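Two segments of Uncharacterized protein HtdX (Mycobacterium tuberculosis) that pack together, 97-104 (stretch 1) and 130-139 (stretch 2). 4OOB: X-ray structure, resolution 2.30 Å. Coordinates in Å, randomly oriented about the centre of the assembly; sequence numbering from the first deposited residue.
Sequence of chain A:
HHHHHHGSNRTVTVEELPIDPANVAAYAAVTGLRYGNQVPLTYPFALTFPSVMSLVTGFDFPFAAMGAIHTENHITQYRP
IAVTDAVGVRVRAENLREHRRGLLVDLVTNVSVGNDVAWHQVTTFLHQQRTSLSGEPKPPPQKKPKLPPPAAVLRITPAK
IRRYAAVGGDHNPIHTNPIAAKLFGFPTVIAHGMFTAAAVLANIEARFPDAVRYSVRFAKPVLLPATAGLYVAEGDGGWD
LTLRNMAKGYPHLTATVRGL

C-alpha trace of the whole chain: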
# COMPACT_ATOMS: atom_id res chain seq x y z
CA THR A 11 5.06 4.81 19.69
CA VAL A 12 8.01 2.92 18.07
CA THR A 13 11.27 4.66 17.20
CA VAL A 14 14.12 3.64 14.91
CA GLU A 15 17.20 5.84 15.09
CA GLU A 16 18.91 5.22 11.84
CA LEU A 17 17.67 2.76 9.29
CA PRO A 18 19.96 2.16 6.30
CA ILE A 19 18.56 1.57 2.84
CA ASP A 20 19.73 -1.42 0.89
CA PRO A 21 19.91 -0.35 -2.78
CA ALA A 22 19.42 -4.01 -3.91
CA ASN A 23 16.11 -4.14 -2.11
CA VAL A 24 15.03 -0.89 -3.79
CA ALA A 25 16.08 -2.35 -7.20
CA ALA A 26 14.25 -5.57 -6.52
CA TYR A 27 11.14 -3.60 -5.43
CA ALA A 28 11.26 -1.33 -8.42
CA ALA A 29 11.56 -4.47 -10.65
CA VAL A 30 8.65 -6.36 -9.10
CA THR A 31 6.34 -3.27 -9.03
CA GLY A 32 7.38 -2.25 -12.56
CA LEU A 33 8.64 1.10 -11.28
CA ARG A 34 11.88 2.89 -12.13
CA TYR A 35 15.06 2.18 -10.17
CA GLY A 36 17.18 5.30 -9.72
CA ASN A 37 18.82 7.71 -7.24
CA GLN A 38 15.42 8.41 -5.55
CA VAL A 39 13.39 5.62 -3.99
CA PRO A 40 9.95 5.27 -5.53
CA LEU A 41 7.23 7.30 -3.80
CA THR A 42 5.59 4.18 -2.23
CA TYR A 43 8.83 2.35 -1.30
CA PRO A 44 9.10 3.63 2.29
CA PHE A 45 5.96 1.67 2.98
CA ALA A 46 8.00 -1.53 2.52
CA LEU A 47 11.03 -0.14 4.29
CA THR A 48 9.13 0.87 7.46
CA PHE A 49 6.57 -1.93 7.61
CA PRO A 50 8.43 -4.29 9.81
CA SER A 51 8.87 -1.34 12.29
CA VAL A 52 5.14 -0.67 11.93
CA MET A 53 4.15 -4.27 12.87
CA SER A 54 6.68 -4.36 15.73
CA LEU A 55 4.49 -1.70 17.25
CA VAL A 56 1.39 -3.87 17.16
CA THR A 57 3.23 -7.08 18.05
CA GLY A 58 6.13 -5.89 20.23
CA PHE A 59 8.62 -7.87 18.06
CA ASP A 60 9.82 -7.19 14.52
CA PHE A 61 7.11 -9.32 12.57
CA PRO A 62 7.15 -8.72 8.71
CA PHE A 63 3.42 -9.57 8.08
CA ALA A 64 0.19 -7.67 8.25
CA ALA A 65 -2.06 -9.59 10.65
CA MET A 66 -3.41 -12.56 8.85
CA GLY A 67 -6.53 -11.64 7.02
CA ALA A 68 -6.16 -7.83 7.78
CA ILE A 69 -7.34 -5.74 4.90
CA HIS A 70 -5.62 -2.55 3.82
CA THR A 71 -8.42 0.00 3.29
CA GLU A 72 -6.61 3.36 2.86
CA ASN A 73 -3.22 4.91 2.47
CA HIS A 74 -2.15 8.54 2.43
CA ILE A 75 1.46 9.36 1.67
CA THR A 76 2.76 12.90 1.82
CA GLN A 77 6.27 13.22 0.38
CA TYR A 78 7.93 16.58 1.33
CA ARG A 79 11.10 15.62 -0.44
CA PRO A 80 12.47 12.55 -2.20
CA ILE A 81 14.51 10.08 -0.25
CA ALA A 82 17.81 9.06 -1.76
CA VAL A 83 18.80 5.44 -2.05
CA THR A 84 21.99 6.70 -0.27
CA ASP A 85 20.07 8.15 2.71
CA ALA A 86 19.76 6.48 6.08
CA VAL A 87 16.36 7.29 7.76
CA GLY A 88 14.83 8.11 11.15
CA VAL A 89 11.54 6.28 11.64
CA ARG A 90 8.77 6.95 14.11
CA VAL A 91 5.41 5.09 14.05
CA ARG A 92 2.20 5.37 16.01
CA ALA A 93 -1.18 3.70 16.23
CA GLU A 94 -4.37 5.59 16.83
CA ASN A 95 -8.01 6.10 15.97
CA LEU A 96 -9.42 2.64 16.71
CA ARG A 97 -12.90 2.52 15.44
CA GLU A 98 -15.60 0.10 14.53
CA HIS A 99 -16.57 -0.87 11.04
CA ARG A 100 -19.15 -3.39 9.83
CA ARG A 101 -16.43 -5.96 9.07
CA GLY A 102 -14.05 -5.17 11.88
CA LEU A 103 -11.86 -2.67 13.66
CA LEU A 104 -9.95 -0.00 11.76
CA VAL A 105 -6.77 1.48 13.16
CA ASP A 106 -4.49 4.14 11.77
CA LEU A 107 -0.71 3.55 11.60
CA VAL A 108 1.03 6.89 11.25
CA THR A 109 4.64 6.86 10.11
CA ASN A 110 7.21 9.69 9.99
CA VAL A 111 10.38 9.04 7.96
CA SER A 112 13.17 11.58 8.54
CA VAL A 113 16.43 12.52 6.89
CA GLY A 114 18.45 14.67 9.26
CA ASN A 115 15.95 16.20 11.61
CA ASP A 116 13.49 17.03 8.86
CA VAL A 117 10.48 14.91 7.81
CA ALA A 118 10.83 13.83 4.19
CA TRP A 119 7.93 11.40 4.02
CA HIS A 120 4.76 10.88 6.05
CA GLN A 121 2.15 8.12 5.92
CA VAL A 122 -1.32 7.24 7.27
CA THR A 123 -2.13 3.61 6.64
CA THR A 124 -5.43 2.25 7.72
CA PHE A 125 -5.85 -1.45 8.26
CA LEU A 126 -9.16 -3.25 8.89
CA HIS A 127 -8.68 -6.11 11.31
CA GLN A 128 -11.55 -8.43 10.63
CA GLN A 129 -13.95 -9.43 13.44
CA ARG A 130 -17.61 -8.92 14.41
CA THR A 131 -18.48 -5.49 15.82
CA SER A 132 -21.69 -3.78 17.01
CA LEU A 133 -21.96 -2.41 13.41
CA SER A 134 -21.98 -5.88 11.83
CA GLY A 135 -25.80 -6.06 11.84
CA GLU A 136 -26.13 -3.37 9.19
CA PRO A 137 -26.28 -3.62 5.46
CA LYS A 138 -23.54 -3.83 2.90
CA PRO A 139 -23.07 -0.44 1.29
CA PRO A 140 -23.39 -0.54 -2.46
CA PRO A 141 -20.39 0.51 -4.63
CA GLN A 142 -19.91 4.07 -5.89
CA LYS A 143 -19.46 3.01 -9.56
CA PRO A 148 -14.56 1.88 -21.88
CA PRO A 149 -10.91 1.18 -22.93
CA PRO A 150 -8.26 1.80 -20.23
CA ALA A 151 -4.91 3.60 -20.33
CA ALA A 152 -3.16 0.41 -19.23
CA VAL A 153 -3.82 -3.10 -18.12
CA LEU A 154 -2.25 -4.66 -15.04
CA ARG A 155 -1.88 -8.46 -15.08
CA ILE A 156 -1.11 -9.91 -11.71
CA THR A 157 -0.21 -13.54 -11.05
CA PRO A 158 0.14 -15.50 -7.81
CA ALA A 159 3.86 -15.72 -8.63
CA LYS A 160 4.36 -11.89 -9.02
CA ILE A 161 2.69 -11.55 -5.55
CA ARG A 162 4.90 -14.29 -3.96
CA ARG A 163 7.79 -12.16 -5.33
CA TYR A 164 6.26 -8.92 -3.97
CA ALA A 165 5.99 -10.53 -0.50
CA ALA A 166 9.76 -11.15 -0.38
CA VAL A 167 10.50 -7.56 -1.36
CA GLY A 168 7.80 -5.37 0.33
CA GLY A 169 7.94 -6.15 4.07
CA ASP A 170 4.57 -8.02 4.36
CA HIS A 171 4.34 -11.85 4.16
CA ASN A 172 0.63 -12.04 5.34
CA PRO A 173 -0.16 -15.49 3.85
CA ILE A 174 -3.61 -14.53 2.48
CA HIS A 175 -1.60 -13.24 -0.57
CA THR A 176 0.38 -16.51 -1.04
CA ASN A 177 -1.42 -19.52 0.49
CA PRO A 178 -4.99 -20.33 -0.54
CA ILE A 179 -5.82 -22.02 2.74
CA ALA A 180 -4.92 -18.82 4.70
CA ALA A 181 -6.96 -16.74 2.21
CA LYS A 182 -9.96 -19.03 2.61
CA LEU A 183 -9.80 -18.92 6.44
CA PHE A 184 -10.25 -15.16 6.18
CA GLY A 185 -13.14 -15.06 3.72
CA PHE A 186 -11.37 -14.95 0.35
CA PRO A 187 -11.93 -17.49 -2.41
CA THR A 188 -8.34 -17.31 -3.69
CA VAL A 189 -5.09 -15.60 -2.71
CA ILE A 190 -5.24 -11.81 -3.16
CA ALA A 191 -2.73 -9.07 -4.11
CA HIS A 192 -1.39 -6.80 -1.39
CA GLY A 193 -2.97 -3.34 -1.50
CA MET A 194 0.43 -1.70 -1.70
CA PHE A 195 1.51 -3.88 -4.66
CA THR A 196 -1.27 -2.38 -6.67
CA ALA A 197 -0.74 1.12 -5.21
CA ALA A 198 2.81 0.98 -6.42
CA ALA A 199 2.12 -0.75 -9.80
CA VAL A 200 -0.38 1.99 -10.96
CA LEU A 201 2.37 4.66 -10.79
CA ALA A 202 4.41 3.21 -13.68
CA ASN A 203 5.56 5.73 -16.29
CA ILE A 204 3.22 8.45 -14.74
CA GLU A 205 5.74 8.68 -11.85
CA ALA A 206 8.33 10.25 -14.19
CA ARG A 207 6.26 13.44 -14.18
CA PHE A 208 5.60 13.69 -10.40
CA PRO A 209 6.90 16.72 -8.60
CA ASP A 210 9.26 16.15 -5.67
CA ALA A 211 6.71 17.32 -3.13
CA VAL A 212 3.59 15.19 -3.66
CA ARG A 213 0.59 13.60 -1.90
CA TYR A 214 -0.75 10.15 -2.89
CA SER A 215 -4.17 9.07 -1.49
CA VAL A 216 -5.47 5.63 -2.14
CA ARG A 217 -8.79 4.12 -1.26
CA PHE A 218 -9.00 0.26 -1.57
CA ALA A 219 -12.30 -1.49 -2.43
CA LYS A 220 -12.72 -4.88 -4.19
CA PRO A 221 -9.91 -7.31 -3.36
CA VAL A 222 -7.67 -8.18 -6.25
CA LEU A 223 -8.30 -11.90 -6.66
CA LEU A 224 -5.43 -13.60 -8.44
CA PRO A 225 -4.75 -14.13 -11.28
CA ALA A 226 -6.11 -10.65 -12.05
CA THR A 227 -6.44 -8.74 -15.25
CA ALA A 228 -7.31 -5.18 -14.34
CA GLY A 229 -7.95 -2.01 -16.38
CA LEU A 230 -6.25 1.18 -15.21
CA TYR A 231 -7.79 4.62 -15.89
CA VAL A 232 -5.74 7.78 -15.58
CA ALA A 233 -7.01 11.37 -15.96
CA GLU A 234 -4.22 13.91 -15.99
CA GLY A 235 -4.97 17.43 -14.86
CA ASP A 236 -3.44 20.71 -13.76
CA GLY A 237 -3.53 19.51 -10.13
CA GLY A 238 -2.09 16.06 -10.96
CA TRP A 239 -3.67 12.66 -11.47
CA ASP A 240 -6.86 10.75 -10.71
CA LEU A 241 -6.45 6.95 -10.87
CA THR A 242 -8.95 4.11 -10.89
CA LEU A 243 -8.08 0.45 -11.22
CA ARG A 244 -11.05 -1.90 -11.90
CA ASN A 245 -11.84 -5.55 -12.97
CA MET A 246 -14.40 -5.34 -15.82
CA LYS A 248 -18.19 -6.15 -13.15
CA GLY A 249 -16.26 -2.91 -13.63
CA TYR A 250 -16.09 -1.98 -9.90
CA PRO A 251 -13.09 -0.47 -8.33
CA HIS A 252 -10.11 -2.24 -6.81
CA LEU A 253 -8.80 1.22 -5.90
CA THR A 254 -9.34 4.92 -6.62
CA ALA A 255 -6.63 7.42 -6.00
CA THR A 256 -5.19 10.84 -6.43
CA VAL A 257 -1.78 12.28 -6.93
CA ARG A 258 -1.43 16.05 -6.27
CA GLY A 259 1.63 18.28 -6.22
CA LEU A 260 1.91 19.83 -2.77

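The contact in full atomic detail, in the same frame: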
# COMPACT_ATOMS: atom_id res chain seq x y z
N ARG A 97 -11.46 2.42 15.50
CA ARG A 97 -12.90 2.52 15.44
C ARG A 97 -13.52 1.34 14.71
O ARG A 97 -12.83 0.58 13.96
CB ARG A 97 -13.35 3.87 14.85
CG ARG A 97 -13.14 4.09 13.36
CD ARG A 97 -11.74 4.57 13.11
NE ARG A 97 -11.43 4.96 11.74
CZ ARG A 97 -10.21 4.93 11.22
NH1 ARG A 97 -9.10 4.52 11.88
NH2 ARG A 97 -10.09 5.28 9.99
N GLU A 98 -14.82 1.22 14.94
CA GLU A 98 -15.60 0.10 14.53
C GLU A 98 -16.01 0.27 13.11
O GLU A 98 -16.19 1.35 12.64
CB GLU A 98 -16.84 -0.04 15.42
CG GLU A 98 -16.67 -0.93 16.66
CD GLU A 98 -18.02 -1.26 17.29
OE1 GLU A 98 -18.94 -0.49 17.16
OE2 GLU A 98 -18.15 -2.32 17.93
N HIS A 99 -16.13 -0.83 12.41
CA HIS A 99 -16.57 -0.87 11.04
C HIS A 99 -17.46 -2.14 11.01
O HIS A 99 -17.46 -2.92 11.93
CB HIS A 99 -15.35 -0.94 10.14
CG HIS A 99 -15.66 -1.14 8.69
ND1 HIS A 99 -15.49 -0.15 7.75
CD2 HIS A 99 -16.09 -2.23 8.02
CE1 HIS A 99 -15.82 -0.61 6.55
NE2 HIS A 99 -16.20 -1.87 6.69
N ARG A 100 -18.26 -2.27 9.99
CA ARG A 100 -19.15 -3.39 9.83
C ARG A 100 -18.42 -4.78 9.82
O ARG A 100 -19.00 -5.82 10.22
CB ARG A 100 -19.90 -3.17 8.52
CG ARG A 100 -20.95 -4.21 8.19
CD ARG A 100 -21.60 -3.86 6.85
NE ARG A 100 -22.43 -4.95 6.36
CZ ARG A 100 -22.03 -5.91 5.53
NH1 ARG A 100 -20.79 -5.96 5.03
NH2 ARG A 100 -22.92 -6.83 5.21
N ARG A 101 -17.17 -4.78 9.36
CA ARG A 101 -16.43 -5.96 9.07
C ARG A 101 -15.22 -6.05 9.95
O ARG A 101 -14.44 -7.00 9.84
CB ARG A 101 -16.09 -6.01 7.58
CG ARG A 101 -17.28 -6.52 6.78
CD ARG A 101 -17.22 -6.30 5.30
NE ARG A 101 -15.95 -6.64 4.73
CZ ARG A 101 -15.18 -5.83 4.00
NH1 ARG A 101 -15.56 -4.59 3.70
NH2 ARG A 101 -14.02 -6.29 3.52
N GLY A 102 -15.06 -5.09 10.84
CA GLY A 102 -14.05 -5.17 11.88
C GLY A 102 -13.66 -3.85 12.50
O GLY A 102 -14.47 -2.92 12.55
N LEU A 103 -12.40 -3.78 12.92
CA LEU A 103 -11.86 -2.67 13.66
C LEU A 103 -10.74 -2.05 12.80
O LEU A 103 -9.79 -2.72 12.40
CB LEU A 103 -11.33 -3.15 15.00
CG LEU A 103 -11.97 -2.82 16.36
CD1 LEU A 103 -13.44 -2.38 16.34
CD2 LEU A 103 -11.75 -3.92 17.38
N LEU A 104 -10.90 -0.76 12.51
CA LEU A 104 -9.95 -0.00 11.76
C LEU A 104 -9.02 0.63 12.78
O LEU A 104 -9.48 1.10 13.84
CB LEU A 104 -10.61 1.12 10.92
CG LEU A 104 -11.71 0.72 9.95
CD1 LEU A 104 -12.57 1.92 9.55
CD2 LEU A 104 -11.11 0.11 8.68
N ARG A 130 -16.26 -9.49 14.19
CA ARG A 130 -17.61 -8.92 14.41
C ARG A 130 -17.53 -7.69 15.28
O ARG A 130 -16.81 -7.68 16.25
CB ARG A 130 -18.57 -9.91 15.12
CG ARG A 130 -19.99 -9.77 14.64
CD ARG A 130 -21.03 -10.59 15.41
NE ARG A 130 -21.26 -9.81 16.58
CZ ARG A 130 -22.25 -8.98 16.79
NH1 ARG A 130 -23.30 -8.88 16.00
NH2 ARG A 130 -22.17 -8.25 17.86
N THR A 131 -18.31 -6.67 14.95
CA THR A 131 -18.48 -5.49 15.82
C THR A 131 -19.98 -5.21 16.01
O THR A 131 -20.81 -5.78 15.30
CB THR A 131 -17.86 -4.25 15.16
OG1 THR A 131 -18.70 -3.79 14.08
CG2 THR A 131 -16.45 -4.56 14.62
N SER A 132 -20.31 -4.27 16.88
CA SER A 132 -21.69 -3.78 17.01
C SER A 132 -22.25 -3.11 15.74
O SER A 132 -23.37 -2.66 15.78
CB SER A 132 -21.76 -2.73 18.11
OG SER A 132 -21.27 -1.48 17.62
N LEU A 133 -21.47 -2.99 14.66
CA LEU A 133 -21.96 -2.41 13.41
C LEU A 133 -22.19 -3.53 12.39
O LEU A 133 -22.58 -3.25 11.26
CB LEU A 133 -20.93 -1.39 12.85
CG LEU A 133 -21.08 0.12 12.98
CD1 LEU A 133 -21.69 0.55 14.31
CD2 LEU A 133 -19.75 0.86 12.74
N SER A 134 -21.96 -4.78 12.78
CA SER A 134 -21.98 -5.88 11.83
C SER A 134 -23.40 -6.26 11.38
O SER A 134 -23.60 -6.77 10.26
CB SER A 134 -21.23 -7.09 12.39
OG SER A 134 -19.83 -6.81 12.57
N GLY A 135 -24.39 -6.03 12.25
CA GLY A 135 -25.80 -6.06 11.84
C GLY A 135 -26.00 -4.68 11.24
O GLY A 135 -25.97 -3.67 11.96
N GLU A 136 -26.13 -4.62 9.91
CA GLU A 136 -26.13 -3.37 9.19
C GLU A 136 -25.65 -3.66 7.80
O GLU A 136 -24.65 -4.35 7.62
CB GLU A 136 -25.22 -2.34 9.81
CG GLU A 136 -24.70 -1.28 8.87
CD GLU A 136 -23.99 -0.19 9.64
OE1 GLU A 136 -24.54 0.17 10.71
OE2 GLU A 136 -22.89 0.28 9.22
N PRO A 137 -26.36 -3.09 6.81
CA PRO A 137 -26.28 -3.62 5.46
C PRO A 137 -25.04 -3.21 4.73
O PRO A 137 -24.44 -2.17 5.02
CB PRO A 137 -27.53 -3.04 4.78
CG PRO A 137 -27.82 -1.77 5.53
CD PRO A 137 -27.44 -2.09 6.95
N LYS A 138 -24.70 -4.03 3.75
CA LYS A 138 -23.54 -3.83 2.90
C LYS A 138 -23.72 -2.55 2.06
O LYS A 138 -24.61 -2.50 1.24
CB LYS A 138 -23.40 -5.06 1.98
CG LYS A 138 -22.03 -5.37 1.43
CD LYS A 138 -21.21 -4.10 1.18
CE LYS A 138 -19.89 -4.33 0.45
NZ LYS A 138 -20.04 -5.31 -0.66
N PRO A 139 -22.86 -1.52 2.24
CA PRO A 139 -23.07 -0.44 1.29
C PRO A 139 -23.12 -0.97 -0.12
O PRO A 139 -22.70 -2.09 -0.37
CB PRO A 139 -21.79 0.42 1.45
CG PRO A 139 -21.30 0.14 2.82
CD PRO A 139 -21.65 -1.30 3.07

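Stretch 1 is a β-hairpin and stretch 2 an irregular segment that folds over its tip. In the hairpin, Arg97 and Leu104 exchange backbone hydrogen bonds (Arg97 N to Leu104 O 2.9 Å, Leu104 N to Arg97 O 2.8 Å), and nearer the turn His99 N donates to Gly102 O at 2.7 Å. Stretch 2 contributes no strand; its ordered feature is a type I turn from Thr131 to Ser134, closed by Ser134 N to Thr131 O at 2.9 Å. The two backbones come closest, CA to CA, at Arg100 and Ser134, 4.3 Å apart, and together the two segments bury 552 Å². Arg100, Glu98 and Thr131 account for most of this surface.

Arg100 is covered most extensively. Its CB points sideways, but chi1 to chi3 are all t, and the extended chain carries the guanidinium along stretch 2 beyond the turn. The aliphatic part passes the turn, with Arg100 CG 3.6 Å from Leu133 O. At the far end Arg100 NE donates to Glu136 O at 2.6 Å, an acceptor near the guanidinium plane, where an N-H can reach it. Lys138 N lies over one face of the group, 3.6 Å from Arg100 NE. The arginine thus pairs with backbone here, its charge meeting a carbonyl oxygen rather than a carboxylate.

Glu98 points toward stretch 2 and grips the start of the turn with both carboxylate oxygens. Ser132 OG donates to Glu98 OE1 at 2.6 Å, while Ser132 N donates to Glu98 OE2 at 3.1 Å, so one serine satisfies the acid through side chain and backbone together. The carboxylate also lies against Thr131, with Glu98 OE2 3.4 Å from Thr131 CB. Leu133 adds an apolar contact, Leu133 CD2 lying 4.1 Å from Glu98 CB.

Thr131, buried and also directed toward the hairpin, joins polar and apolar contacts. Thr131 OG1 donates to His99 O at 2.6 Å and accepts from Leu133 N at 2.9 Å, tying the turn's own backbone to the hairpin. The methyl group Thr131 CG2 packs 3.3 Å from Gly102 O and 4.1 Å from Leu103 CD1. Gly102 adopts phi/psi of 160/-149, where a CB would be jammed against the preceding carbonyl oxygen; this alone calls for glycine.

Ser134 completes the junction. Ser134 OG accepts a hydrogen bond from Thr131 N at 2.8 Å and lies 2.7 Å from Arg100 O, while Ser134 CA approaches the same Arg100 O at 3.4 Å in a CA-H...O contact. Hairpin carbonyls and turn hydroxyls therefore meet twice, without a shared β-sheet.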